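Side-chain contacts in N-acetylgalactosaminyltransferase 7 (Homo sapiens, PDB 6IWR), which is a member of the polypeptide GalNAc-transferase family that joins a GT-A type glycosyltransferase domain to a ricin-type beta-trefoil lectin domain: residues Q104-S109 with N116-D121; I110-F115 with S189-L194; T166-I171 with D199-L204; Q222-G227 with L237-A242; H243-V248 with D271-N276. All coordinates share one frame; numbering follows the deposited sequence.

Contact 1 (Q104-S109 with N116-D121); sequences QAIQAS and NMVASD
I106 and S109, one helical turn apart, face N116 and M117 where two helices meet nearly at right angles: the axes of helix 104-109 and helix 117-121 make an angle of 103° and approach to 8.9 Å. N116 occupies the N-cap position of the second helix, so that helix begins right beside the first. Its first turn offers backbone N-H groups, and S109 answers one of them. M117 N donates to S109 OG over 2.8 Å, with an N-H...O angle of 145°. S109 OG sits between its own backbone N and carbonyl carbon (chi1 83°), from where it also donates to I106 O at 3.2 Å. A small hydroxyl suits this place because it can accept from one helix and donate within the other. Beside this polar link lies an apolar patch. V118 directs its CB at the first helix; CG2 meets I106 CG1 at 3.4 Å, the two side chains crossing at about a right angle, while CG1 lies 4.2 Å from A105 CB. I106 also rests against the N116 side chain. Around the pair, I106 and V118 both pack on L98 of a loop, M117 packs on S161 and T162 of helix 160-173, and N116 O accepts a hydrogen bond from Y278 OH.

Contact 2 (I110-F115 with S189-L194); sequences IKEFGF and SNKEHL
K191 reaches across to E112 and F113 from a loop, and its chain can be followed outward from CB, which leaves the backbone in the direction of helix 110-113. The chain bends at its second and third torsions, and these bends bring its outer half to the side chains of E112 and F113. K191 CD is the first atom to touch: it lies 4.2 Å from F113 CE1, approaching obliquely, and 3.6 Å from E112 OE1. K191 CE passes E112 OE1 at 3.5 Å. At the tip, NZ donates to E112 OE1 at 2.9 Å in a salt bridge, and that oxygen accepts through its anti lone pair, the one turned away from the other oxygen. E112 comes from the opposite direction on a fully extended chain, its CG anti to the backbone N (chi1 -180°). The ammonium also stands above the face of the F113 ring, 5.0 Å from NZ to the centroid and 24° off the normal, a cation-pi contact. E112 CG lies over the rim of that same face, so the ring carries both the glutamate's methylene and the lysine's charge. H193 joins at the ring edge, its NE2 4.3 Å from F113 CE1. A long, flexible lysine suits this surface site, since K191 CA and E112 CA are 10.6 Å apart. Beyond the contact, helix 103-113 is tied to a loop by E112 O with W387 NE1. The loop of K191 follows strand 179-186 and leans on helix 160-173, where H193 packs on W160 and L194 on L163.

Contact 3 (T166-I171 with D199-L204); sequences TVHSVI and DEYIKL
H168 and Y201 point their ring edges at each other, and one hydrogen bond joins them. Y201 OH lies near the plane of the imidazole, 2.7 Å from H168 NE2, and that nitrogen in turn lies in the plane of the phenol ring, so neither ring stacks on the other. The bond is nearly straight, at 163°. Y201 extends away from its helix with CG anti to the backbone N (chi1 179°), which carries the hydroxyl across a gap that is wide at the backbone. Between H168 and L204 the CA atoms, the closest pair across the segments, are still 10.7 Å apart. L204 adds a looser apolar touch, its CD1 lying 4.4 Å from H168 CE1 in an oblique approach. Aromatic rings with polar ends suit such a span, because each combines reach with a flat surface for neighbours: W205 meets H168 edge-to-face and W160 does the same to Y201. The chemistry implies an imidazole fixed in rotation. Its ND1 is hydrogen-bonded to D126 OD1 while NE2 holds Y201 OH, so both ring nitrogens are engaged, and the nearby carboxylate would probably favour a proton on ND1.

Contact 4 (Q222-G227 with L237-A242); sequences QARSIG and LIYLDA
R224 and Y239 form a buried helix-on-sheet contact within the GT-A fold, in which helix 219-230 packs against strand 236-240. The helix belongs to a beta-alpha-beta crossover: in sequence it connects strand 209-213 to strand 236-240, both in the parallel part of the sheet. The CA atoms of the two residues are 7.8 Å apart, and Y239, whose CB points at the helix, spans that distance with its ring. The ring lies beside the aliphatic part of R224, whose CB is 3.7 Å from Y239 CE1 and whose CD is 3.8 Å from Y239 CD1. The arginine chain is extended from CG to NE and runs past the ring, so its methylenes do the packing while the charge is carried onward. The guanidinium plane stands 84° from the ring plane, and NH1 makes a salt bridge with E355 OE1. A long arginine suits this place because it serves apolar and ionic partners with different parts of one chain. Tyrosine fits for a like reason: its ring stacks with F332 of the adjoining strand 332-335, and its hydroxyl finds a backbone acceptor in the interior. Further along the chain, D241, A242 and H243 match the Asp-X-His sequence that in this family replaces the Asp-X-Asp of other GT-A proteins, and a manganese ion lies about 7 Å from the R224 side chain. Y239 OH donates to R224 O at 2.8 Å, with a C=O...O angle of 137°, coming from 40° above the carbonyl plane.

Contact 5 (H243-V248 with D271-N276); sequences HCEVAV and DVINGN
I273 CD1 and the side chain of E245 make almost the whole of this contact. The methyl lies against the glutamate along its length: I273 CD1 is 3.7 Å from E245 OE2, and CB, CG and CD of the glutamate also lie beside it. The two side chains cross at about a right angle, and I273 CD1 also comes within 4.4 Å of C244 C. Isoleucine suits the place because its longer branch, with chi2 at -177°, reaches over from a backbone whose nearest CA pair, C244 with I273, is 8.0 Å apart. Glutamate lends its methylenes to the packing and keeps its acid for other partners. E245 OE1 forms a salt bridge with R127 NE, which probably offsets much of the charge of this buried carboxylate, while OE2 has a long, weak ion pair with R165 NE. In the next layer, both strands are hydrogen-bonded through their backbones to strand 376-382, E245 with G379 and D271 with V378 and H380; D271 OD2 is tied to R377 NE. I273 also packs on I280 of the adjacent strand 280-281. The end of segment 271-276 turns: N276 N donates to N274 OD1 at 2.8 Å, with the donor in the carbonyl plane, an Asx turn, and N274 OD1 also accepts from T277 N. From helix 160-173, S169 OG holds V246 N. The arrangement belongs to the mixed part of a GT-A sheet, where the strand following the Asp-X-His sequence runs antiparallel to strand 376-382, which itself pairs in parallel with strand 264-274.

Overall arrangement
Contacts 4 and 5 are buried, contact 1 partly so, and contacts 2 and 3 lie at the surface. Helix 103-113 serves contacts 1 and 2, whereas contacts 4 and 5 adjoin on one sheet. Helix 160-173 supplies H168 to contact 3, while its T166 and S169 bond to backbone N-H groups of contact 5, and T166 more weakly to A242 O of contact 4. N116 of contact 1 meets G275 of contact 5. Contact 2 combines a surface salt bridge with a cation-pi contact, contact 3 rests on one histidine-tyrosine hydrogen bond, and contact 1 mixes a hydroxyl with aliphatic packing. Contacts 4 and 5 bury methylenes of charged residues paired elsewhere; contact 4 adds a tyrosine-to-backbone hydrogen bond, while contact 5 is packing alone.

Contact 1 (Q104-S109 with N116-D121)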
# COMPACT_ATOMS: atom_id res chain seq x y z
N GLN A 104 3.72 20.37 6.41
CA GLN A 104 4.60 19.66 7.32
C GLN A 104 3.88 19.35 8.63
O GLN A 104 3.95 18.23 9.14
CB GLN A 104 5.89 20.47 7.55
CG GLN A 104 7.20 19.81 7.07
CD GLN A 104 7.11 19.13 5.67
OE1 GLN A 104 7.08 19.80 4.63
NE2 GLN A 104 7.09 17.80 5.66
N ALA A 105 3.12 20.32 9.15
CA ALA A 105 2.41 20.12 10.41
C ALA A 105 1.24 19.15 10.27
O ALA A 105 0.86 18.48 11.24
CB ALA A 105 1.90 21.47 10.94
N ILE A 106 0.63 19.09 9.09
CA ILE A 106 -0.47 18.16 8.88
C ILE A 106 0.05 16.73 8.88
O ILE A 106 -0.46 15.85 9.59
CB ILE A 106 -1.21 18.46 7.57
CG1 ILE A 106 -1.99 19.76 7.67
CG2 ILE A 106 -2.12 17.29 7.22
CD1 ILE A 106 -2.77 20.05 6.44
N GLN A 107 1.06 16.46 8.05
CA GLN A 107 1.59 15.10 8.02
C GLN A 107 2.03 14.66 9.41
O GLN A 107 1.75 13.53 9.84
CB GLN A 107 2.72 15.02 7.01
CG GLN A 107 2.20 14.87 5.59
CD GLN A 107 3.11 15.52 4.59
OE1 GLN A 107 4.29 15.75 4.88
NE2 GLN A 107 2.58 15.86 3.41
N ALA A 108 2.68 15.55 10.15
CA ALA A 108 3.09 15.19 11.50
C ALA A 108 1.90 14.72 12.33
O ALA A 108 1.98 13.69 13.02
CB ALA A 108 3.79 16.38 12.16
N SER A 109 0.76 15.43 12.25
CA SER A 109 -0.37 15.05 13.09
C SER A 109 -1.04 13.78 12.59
O SER A 109 -1.56 13.00 13.40
CB SER A 109 -1.37 16.21 13.22
OG SER A 109 -2.28 16.31 12.14
N ASN A 116 -6.09 14.49 10.29
CA ASN A 116 -5.52 15.82 10.11
C ASN A 116 -5.90 16.64 11.32
O ASN A 116 -6.94 17.30 11.34
CB ASN A 116 -6.06 16.44 8.83
CG ASN A 116 -5.39 17.72 8.48
OD1 ASN A 116 -5.37 18.11 7.31
ND2 ASN A 116 -4.83 18.40 9.48
N MET A 117 -5.07 16.62 12.37
CA MET A 117 -5.46 17.34 13.57
C MET A 117 -5.23 18.84 13.46
O MET A 117 -5.88 19.61 14.18
CB MET A 117 -4.72 16.80 14.79
CG MET A 117 -5.23 15.46 15.25
SD MET A 117 -6.94 15.44 15.86
CE MET A 117 -6.86 16.80 17.03
N VAL A 118 -4.33 19.29 12.58
CA VAL A 118 -4.19 20.73 12.43
C VAL A 118 -5.48 21.31 11.87
O VAL A 118 -5.98 22.33 12.35
CB VAL A 118 -2.96 21.10 11.58
CG1 VAL A 118 -1.98 19.94 11.49
CG2 VAL A 118 -3.35 21.63 10.20
N ALA A 119 -6.09 20.62 10.90
CA ALA A 119 -7.40 21.02 10.40
C ALA A 119 -8.45 20.94 11.50
O ALA A 119 -9.12 21.94 11.80
CB ALA A 119 -7.79 20.17 9.20
N SER A 120 -8.59 19.77 12.16
CA SER A 120 -9.60 19.65 13.20
C SER A 120 -9.45 20.74 14.26
O SER A 120 -10.45 21.28 14.76
CB SER A 120 -9.54 18.29 13.89
OG SER A 120 -10.29 18.36 15.09
N ASP A 121 -8.21 21.08 14.62
CA ASP A 121 -7.99 22.04 15.69
C ASP A 121 -8.47 23.45 15.34
O ASP A 121 -8.66 24.25 16.25
CB ASP A 121 -6.51 22.09 16.09
CG ASP A 121 -6.10 20.92 16.96
OD1 ASP A 121 -6.96 20.05 17.23
OD2 ASP A 121 -4.92 20.88 17.38

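Contact 2 (I110-F115 with S189-L194)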
# COMPACT_ATOMS: atom_id res chain seq x y z
N ILE A 110 -1.01 13.52 11.28
CA ILE A 110 -1.56 12.27 10.77
C ILE A 110 -0.77 11.08 11.33
O ILE A 110 -1.36 10.10 11.80
CB ILE A 110 -1.58 12.26 9.23
CG1 ILE A 110 -2.51 13.35 8.70
CG2 ILE A 110 -2.00 10.89 8.74
CD1 ILE A 110 -2.33 13.67 7.25
N LYS A 111 0.56 11.14 11.29
CA LYS A 111 1.38 10.13 11.95
C LYS A 111 0.92 9.90 13.39
O LYS A 111 0.77 8.75 13.82
CB LYS A 111 2.86 10.52 11.94
CG LYS A 111 3.70 9.85 10.85
CD LYS A 111 5.14 10.33 10.94
CE LYS A 111 5.88 10.19 9.62
NZ LYS A 111 7.26 10.72 9.72
N GLU A 112 0.70 10.98 14.15
CA GLU A 112 0.39 10.80 15.57
C GLU A 112 -1.01 10.23 15.78
O GLU A 112 -1.20 9.36 16.64
CB GLU A 112 0.54 12.10 16.37
CG GLU A 112 0.22 11.88 17.87
CD GLU A 112 0.53 13.08 18.78
OE1 GLU A 112 0.33 12.96 20.01
OE2 GLU A 112 0.95 14.14 18.27
N PHE A 113 -2.01 10.70 15.01
CA PHE A 113 -3.42 10.39 15.26
C PHE A 113 -4.15 9.67 14.13
O PHE A 113 -5.17 9.03 14.39
CB PHE A 113 -4.20 11.67 15.59
CG PHE A 113 -3.69 12.39 16.80
CD1 PHE A 113 -4.12 12.02 18.07
CD2 PHE A 113 -2.78 13.42 16.67
CE1 PHE A 113 -3.64 12.66 19.19
CE2 PHE A 113 -2.29 14.05 17.79
CZ PHE A 113 -2.72 13.67 19.05
N GLY A 114 -3.67 9.75 12.89
CA GLY A 114 -4.45 9.21 11.80
C GLY A 114 -5.48 10.17 11.25
O GLY A 114 -6.10 9.86 10.23
N PHE A 115 -5.68 11.31 11.89
CA PHE A 115 -6.50 12.38 11.36
C PHE A 115 -5.66 13.64 11.19
O PHE A 115 -4.62 13.81 11.84
CB PHE A 115 -7.69 12.69 12.27
CG PHE A 115 -8.48 11.48 12.64
CD1 PHE A 115 -8.95 10.62 11.66
CD2 PHE A 115 -8.74 11.20 13.97
CE1 PHE A 115 -9.70 9.50 11.99
CE2 PHE A 115 -9.48 10.06 14.32
CZ PHE A 115 -9.96 9.21 13.31
N SER A 189 -4.98 5.40 28.11
CA SER A 189 -4.24 6.33 27.26
C SER A 189 -2.94 6.77 27.94
O SER A 189 -2.81 6.78 29.17
CB SER A 189 -5.09 7.56 26.95
OG SER A 189 -6.36 7.23 26.40
N ASN A 190 -1.95 7.16 27.13
CA ASN A 190 -0.75 7.76 27.68
C ASN A 190 -0.59 9.24 27.38
O ASN A 190 0.21 9.90 28.04
CB ASN A 190 0.51 7.03 27.17
CG ASN A 190 0.31 6.44 25.82
OD1 ASN A 190 -0.33 5.40 25.68
ND2 ASN A 190 0.83 7.11 24.79
N LYS A 191 -1.33 9.79 26.41
CA LYS A 191 -1.10 11.17 26.01
C LYS A 191 -1.60 12.13 27.09
O LYS A 191 -2.72 11.99 27.61
CB LYS A 191 -1.76 11.46 24.66
CG LYS A 191 -1.58 10.32 23.67
CD LYS A 191 -1.37 10.75 22.23
CE LYS A 191 -0.22 9.93 21.66
NZ LYS A 191 0.09 10.08 20.22
N GLU A 192 -0.76 13.11 27.41
CA GLU A 192 -0.94 13.96 28.58
C GLU A 192 -2.16 14.87 28.50
O GLU A 192 -2.76 15.19 29.53
CB GLU A 192 0.30 14.80 28.80
CG GLU A 192 0.55 15.12 30.24
CD GLU A 192 1.19 16.47 30.39
OE1 GLU A 192 1.75 16.96 29.38
OE2 GLU A 192 1.13 17.04 31.50
N HIS A 193 -2.57 15.28 27.31
CA HIS A 193 -3.73 16.14 27.21
C HIS A 193 -4.98 15.44 27.72
O HIS A 193 -5.94 16.07 28.12
CB HIS A 193 -3.92 16.67 25.80
CG HIS A 193 -4.14 15.62 24.77
ND1 HIS A 193 -5.38 15.25 24.33
CD2 HIS A 193 -3.26 14.88 24.06
CE1 HIS A 193 -5.27 14.32 23.41
NE2 HIS A 193 -3.99 14.07 23.23
N LEU A 194 -4.94 14.13 27.75
CA LEU A 194 -6.11 13.35 28.10
C LEU A 194 -6.31 13.15 29.58
O LEU A 194 -7.28 12.57 29.97
CB LEU A 194 -6.09 12.01 27.39
CG LEU A 194 -6.24 12.11 25.89
CD1 LEU A 194 -5.58 10.95 25.18
CD2 LEU A 194 -7.71 12.15 25.55

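Contact 3 (T166-I171 with D199-L204)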
# COMPACT_ATOMS: atom_id res chain seq x y z
N THR A 166 -16.97 15.49 19.66
CA THR A 166 -17.99 14.46 19.83
C THR A 166 -18.93 14.84 20.95
O THR A 166 -20.16 14.92 20.78
CB THR A 166 -17.35 13.11 20.16
OG1 THR A 166 -16.24 12.85 19.29
CG2 THR A 166 -18.38 12.00 20.06
N VAL A 167 -18.35 15.10 22.13
CA VAL A 167 -19.10 15.47 23.32
C VAL A 167 -19.88 16.76 23.09
O VAL A 167 -21.08 16.84 23.36
CB VAL A 167 -18.15 15.58 24.53
CG1 VAL A 167 -18.87 16.20 25.73
CG2 VAL A 167 -17.61 14.19 24.90
N HIS A 168 -19.19 17.81 22.62
CA HIS A 168 -19.90 19.05 22.34
C HIS A 168 -21.09 18.78 21.43
O HIS A 168 -22.22 19.22 21.70
CB HIS A 168 -18.96 20.09 21.70
CG HIS A 168 -18.18 20.91 22.69
ND1 HIS A 168 -18.49 22.22 22.99
CD2 HIS A 168 -17.10 20.59 23.44
CE1 HIS A 168 -17.64 22.67 23.89
NE2 HIS A 168 -16.78 21.71 24.17
N SER A 169 -20.87 18.02 20.37
CA SER A 169 -21.94 17.72 19.43
C SER A 169 -23.11 17.04 20.14
O SER A 169 -24.27 17.41 19.94
CB SER A 169 -21.37 16.89 18.28
OG SER A 169 -22.01 15.65 18.11
N VAL A 170 -22.83 16.06 21.01
CA VAL A 170 -23.89 15.36 21.74
C VAL A 170 -24.64 16.32 22.65
O VAL A 170 -25.89 16.33 22.70
CB VAL A 170 -23.31 14.18 22.54
CG1 VAL A 170 -24.37 13.64 23.51
CG2 VAL A 170 -22.80 13.09 21.61
N ILE A 171 -23.90 17.14 23.40
CA ILE A 171 -24.51 18.18 24.21
C ILE A 171 -25.34 19.12 23.33
O ILE A 171 -26.46 19.50 23.68
CB ILE A 171 -23.41 18.92 25.00
CG1 ILE A 171 -22.66 17.93 25.90
CG2 ILE A 171 -24.00 20.06 25.81
CD1 ILE A 171 -22.93 18.11 27.37
N ASP A 199 -9.67 16.18 33.05
CA ASP A 199 -10.44 16.24 34.29
C ASP A 199 -10.91 17.66 34.57
O ASP A 199 -12.07 17.88 34.92
CB ASP A 199 -9.62 15.74 35.45
CG ASP A 199 -9.45 14.27 35.42
OD1 ASP A 199 -10.49 13.58 35.43
OD2 ASP A 199 -8.30 13.82 35.36
N GLU A 200 -10.03 18.64 34.39
CA GLU A 200 -10.37 20.01 34.71
C GLU A 200 -11.34 20.61 33.69
O GLU A 200 -12.35 21.22 34.06
CB GLU A 200 -9.10 20.85 34.84
CG GLU A 200 -9.17 21.91 35.92
CD GLU A 200 -9.35 21.33 37.30
OE1 GLU A 200 -8.79 20.24 37.59
OE2 GLU A 200 -10.07 21.97 38.10
N TYR A 201 -11.06 20.42 32.39
CA TYR A 201 -11.96 20.93 31.35
C TYR A 201 -13.39 20.47 31.58
O TYR A 201 -14.34 21.26 31.56
CB TYR A 201 -11.48 20.47 29.97
CG TYR A 201 -12.37 20.94 28.83
CD1 TYR A 201 -12.20 22.22 28.29
CD2 TYR A 201 -13.39 20.14 28.33
CE1 TYR A 201 -12.99 22.69 27.27
CE2 TYR A 201 -14.19 20.60 27.30
CZ TYR A 201 -13.98 21.89 26.77
OH TYR A 201 -14.76 22.38 25.75
N ILE A 202 -13.55 19.17 31.79
CA ILE A 202 -14.82 18.46 31.85
C ILE A 202 -15.76 19.07 32.89
O ILE A 202 -16.97 18.87 32.82
CB ILE A 202 -14.49 16.98 32.12
CG1 ILE A 202 -14.36 16.29 30.79
CG2 ILE A 202 -15.48 16.31 33.00
CD1 ILE A 202 -15.41 16.72 29.86
N LYS A 203 -15.20 19.81 33.85
CA LYS A 203 -16.02 20.54 34.82
C LYS A 203 -16.95 21.53 34.13
O LYS A 203 -17.93 21.99 34.73
CB LYS A 203 -15.11 21.24 35.84
CG LYS A 203 -14.49 20.26 36.84
CD LYS A 203 -13.63 20.91 37.90
CE LYS A 203 -12.64 19.92 38.49
NZ LYS A 203 -11.76 20.48 39.56
N LEU A 204 -16.68 21.84 32.86
CA LEU A 204 -17.51 22.74 32.06
C LEU A 204 -19.00 22.40 32.15
O LEU A 204 -19.84 23.29 32.03
CB LEU A 204 -17.03 22.68 30.62
CG LEU A 204 -17.38 23.73 29.58
CD1 LEU A 204 -17.69 23.02 28.26
CD2 LEU A 204 -18.50 24.67 30.01

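Contact 4 (Q222-G227 with L237-A242)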
# COMPACT_ATOMS: atom_id res chain seq x y z
N GLN A 222 -13.91 -5.05 25.57
CA GLN A 222 -14.12 -5.09 27.01
C GLN A 222 -14.27 -3.69 27.59
O GLN A 222 -14.89 -3.51 28.65
CB GLN A 222 -13.00 -5.87 27.69
CG GLN A 222 -12.96 -7.36 27.28
CD GLN A 222 -14.34 -8.01 27.01
OE1 GLN A 222 -15.29 -7.91 27.80
NE2 GLN A 222 -14.44 -8.71 25.88
N ALA A 223 -13.73 -2.67 26.92
CA ALA A 223 -13.95 -1.30 27.39
C ALA A 223 -15.42 -0.91 27.27
O ALA A 223 -15.95 -0.22 28.15
CB ALA A 223 -13.07 -0.32 26.60
N ARG A 224 -16.09 -1.32 26.19
CA ARG A 224 -17.52 -1.07 26.06
C ARG A 224 -18.30 -1.75 27.18
O ARG A 224 -19.29 -1.21 27.68
CB ARG A 224 -18.02 -1.51 24.69
CG ARG A 224 -17.62 -0.61 23.52
CD ARG A 224 -18.50 -0.89 22.31
NE ARG A 224 -17.91 -0.41 21.08
CZ ARG A 224 -17.42 -1.19 20.13
NH1 ARG A 224 -17.48 -2.51 20.27
NH2 ARG A 224 -16.87 -0.66 19.04
N SER A 225 -17.85 -2.94 27.60
CA SER A 225 -18.56 -3.64 28.67
C SER A 225 -18.38 -2.92 30.01
O SER A 225 -19.34 -2.79 30.79
CB SER A 225 -18.08 -5.09 28.76
OG SER A 225 -18.58 -5.88 27.69
N ILE A 226 -17.16 -2.47 30.32
CA ILE A 226 -16.95 -1.61 31.47
C ILE A 226 -17.84 -0.38 31.39
O ILE A 226 -18.44 0.05 32.38
CB ILE A 226 -15.46 -1.22 31.58
CG1 ILE A 226 -14.60 -2.46 31.84
CG2 ILE A 226 -15.29 -0.11 32.63
CD1 ILE A 226 -13.16 -2.27 31.49
N GLY A 227 -17.90 0.24 30.20
CA GLY A 227 -18.81 1.35 30.00
C GLY A 227 -20.22 1.03 30.47
O GLY A 227 -20.80 1.75 31.29
N LEU A 237 -28.31 2.59 26.89
CA LEU A 237 -26.92 2.89 26.55
C LEU A 237 -26.83 3.27 25.08
O LEU A 237 -27.39 2.59 24.22
CB LEU A 237 -26.03 1.68 26.83
CG LEU A 237 -25.97 1.22 28.29
CD1 LEU A 237 -25.38 -0.17 28.37
CD2 LEU A 237 -25.14 2.24 29.10
N ILE A 238 -26.15 4.37 24.78
CA ILE A 238 -25.84 4.74 23.41
C ILE A 238 -24.33 4.78 23.30
O ILE A 238 -23.69 5.64 23.91
CB ILE A 238 -26.44 6.10 23.00
CG1 ILE A 238 -27.94 6.16 23.30
CG2 ILE A 238 -26.18 6.35 21.48
CD1 ILE A 238 -28.63 7.39 22.73
N TYR A 239 -23.77 3.85 22.54
CA TYR A 239 -22.33 3.84 22.30
C TYR A 239 -21.98 4.72 21.10
O TYR A 239 -22.70 4.74 20.10
CB TYR A 239 -21.83 2.41 22.08
CG TYR A 239 -21.86 1.60 23.34
CD1 TYR A 239 -20.77 1.58 24.19
CD2 TYR A 239 -22.99 0.86 23.68
CE1 TYR A 239 -20.79 0.85 25.38
CE2 TYR A 239 -23.03 0.12 24.86
CZ TYR A 239 -21.92 0.13 25.72
OH TYR A 239 -21.94 -0.59 26.90
N LEU A 240 -20.85 5.43 21.21
CA LEU A 240 -20.35 6.37 20.22
C LEU A 240 -18.83 6.29 20.17
O LEU A 240 -18.18 6.33 21.21
CB LEU A 240 -20.77 7.80 20.58
CG LEU A 240 -21.85 8.53 19.77
CD1 LEU A 240 -22.75 7.56 19.11
CD2 LEU A 240 -22.64 9.45 20.67
N ASP A 241 -18.27 6.21 18.95
CA ASP A 241 -16.81 6.34 18.74
C ASP A 241 -16.34 7.67 19.33
O ASP A 241 -17.11 8.61 19.50
CB ASP A 241 -16.44 6.26 17.22
CG ASP A 241 -15.78 4.91 16.79
OD1 ASP A 241 -16.22 3.88 17.36
OD2 ASP A 241 -14.84 4.86 15.88
N ALA A 242 -15.05 7.77 19.64
CA ALA A 242 -14.57 9.04 20.15
C ALA A 242 -14.30 10.08 19.05
O ALA A 242 -13.75 11.14 19.33
CB ALA A 242 -13.32 8.83 21.01

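Contact 5 (H243-V248 with D271-N276)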
# COMPACT_ATOMS: atom_id res chain seq x y z
N HIS A 243 -14.70 9.80 17.81
CA HIS A 243 -14.51 10.71 16.69
C HIS A 243 -15.81 10.75 15.87
O HIS A 243 -15.86 10.37 14.71
CB HIS A 243 -13.30 10.30 15.85
CG HIS A 243 -13.05 8.82 15.84
ND1 HIS A 243 -12.04 8.23 16.56
CD2 HIS A 243 -13.71 7.81 15.21
CE1 HIS A 243 -12.08 6.92 16.38
NE2 HIS A 243 -13.09 6.63 15.56
N CYS A 244 -16.88 11.23 16.51
CA CYS A 244 -18.21 11.29 15.90
C CYS A 244 -18.80 12.69 16.02
O CYS A 244 -18.46 13.46 16.92
CB CYS A 244 -19.16 10.28 16.56
SG CYS A 244 -18.62 8.60 16.33
N GLU A 245 -19.72 12.99 15.09
CA GLU A 245 -20.53 14.21 15.14
C GLU A 245 -21.97 13.83 14.84
O GLU A 245 -22.32 13.44 13.72
CB GLU A 245 -20.03 15.28 14.16
CG GLU A 245 -18.74 15.93 14.60
CD GLU A 245 -18.22 16.96 13.60
OE1 GLU A 245 -18.90 18.00 13.40
OE2 GLU A 245 -17.15 16.74 13.00
N VAL A 246 -22.80 13.93 15.83
CA VAL A 246 -24.18 13.49 15.75
C VAL A 246 -25.01 14.50 14.95
O VAL A 246 -24.85 15.71 15.12
CB VAL A 246 -24.68 13.32 17.19
CG1 VAL A 246 -25.46 14.55 17.62
CG2 VAL A 246 -25.44 12.03 17.36
N ALA A 247 -25.89 14.01 14.07
CA ALA A 247 -26.76 14.86 13.25
C ALA A 247 -27.87 15.52 14.09
O ALA A 247 -28.05 15.21 15.27
CB ALA A 247 -27.38 14.06 12.13
N VAL A 248 -28.68 16.40 13.46
CA VAL A 248 -29.72 17.07 14.24
C VAL A 248 -30.94 16.17 14.32
O VAL A 248 -31.29 15.48 13.36
CB VAL A 248 -30.08 18.49 13.70
CG1 VAL A 248 -28.91 19.17 13.00
CG2 VAL A 248 -31.37 18.50 12.88
N ASP A 271 -22.50 8.01 8.87
CA ASP A 271 -22.01 8.84 7.77
C ASP A 271 -20.50 9.07 7.91
O ASP A 271 -19.95 8.96 9.00
CB ASP A 271 -22.72 10.21 7.74
CG ASP A 271 -24.19 10.11 7.31
OD1 ASP A 271 -24.53 9.20 6.53
OD2 ASP A 271 -25.00 10.96 7.77
N VAL A 272 -19.86 9.45 6.80
CA VAL A 272 -18.40 9.56 6.72
C VAL A 272 -17.98 11.01 6.91
O VAL A 272 -18.29 11.88 6.08
CB VAL A 272 -17.86 9.04 5.39
CG1 VAL A 272 -16.35 9.24 5.34
CG2 VAL A 272 -18.24 7.60 5.16
N ILE A 273 -17.20 11.25 7.96
CA ILE A 273 -16.53 12.52 8.17
C ILE A 273 -15.13 12.39 7.59
O ILE A 273 -14.36 11.52 8.00
CB ILE A 273 -16.45 12.88 9.67
CG1 ILE A 273 -17.81 12.88 10.36
CG2 ILE A 273 -15.80 14.23 9.85
CD1 ILE A 273 -17.69 13.31 11.81
N ASN A 274 -14.79 13.27 6.66
CA ASN A 274 -13.50 13.17 6.01
C ASN A 274 -12.37 13.56 6.96
O ASN A 274 -12.31 14.70 7.43
CB ASN A 274 -13.48 14.06 4.78
CG ASN A 274 -12.26 13.85 3.97
OD1 ASN A 274 -11.14 14.02 4.45
ND2 ASN A 274 -12.44 13.46 2.73
N GLY A 275 -11.46 12.61 7.23
CA GLY A 275 -10.40 12.82 8.21
C GLY A 275 -9.39 13.90 7.83
O GLY A 275 -8.56 14.29 8.66
N ASN A 276 -9.45 14.37 6.60
CA ASN A 276 -8.56 15.43 6.18
C ASN A 276 -9.24 16.79 6.13
O ASN A 276 -8.74 17.75 6.72
CB ASN A 276 -7.99 15.03 4.82
CG ASN A 276 -7.07 16.05 4.27
OD1 ASN A 276 -6.25 16.62 5.01
ND2 ASN A 276 -7.20 16.32 2.99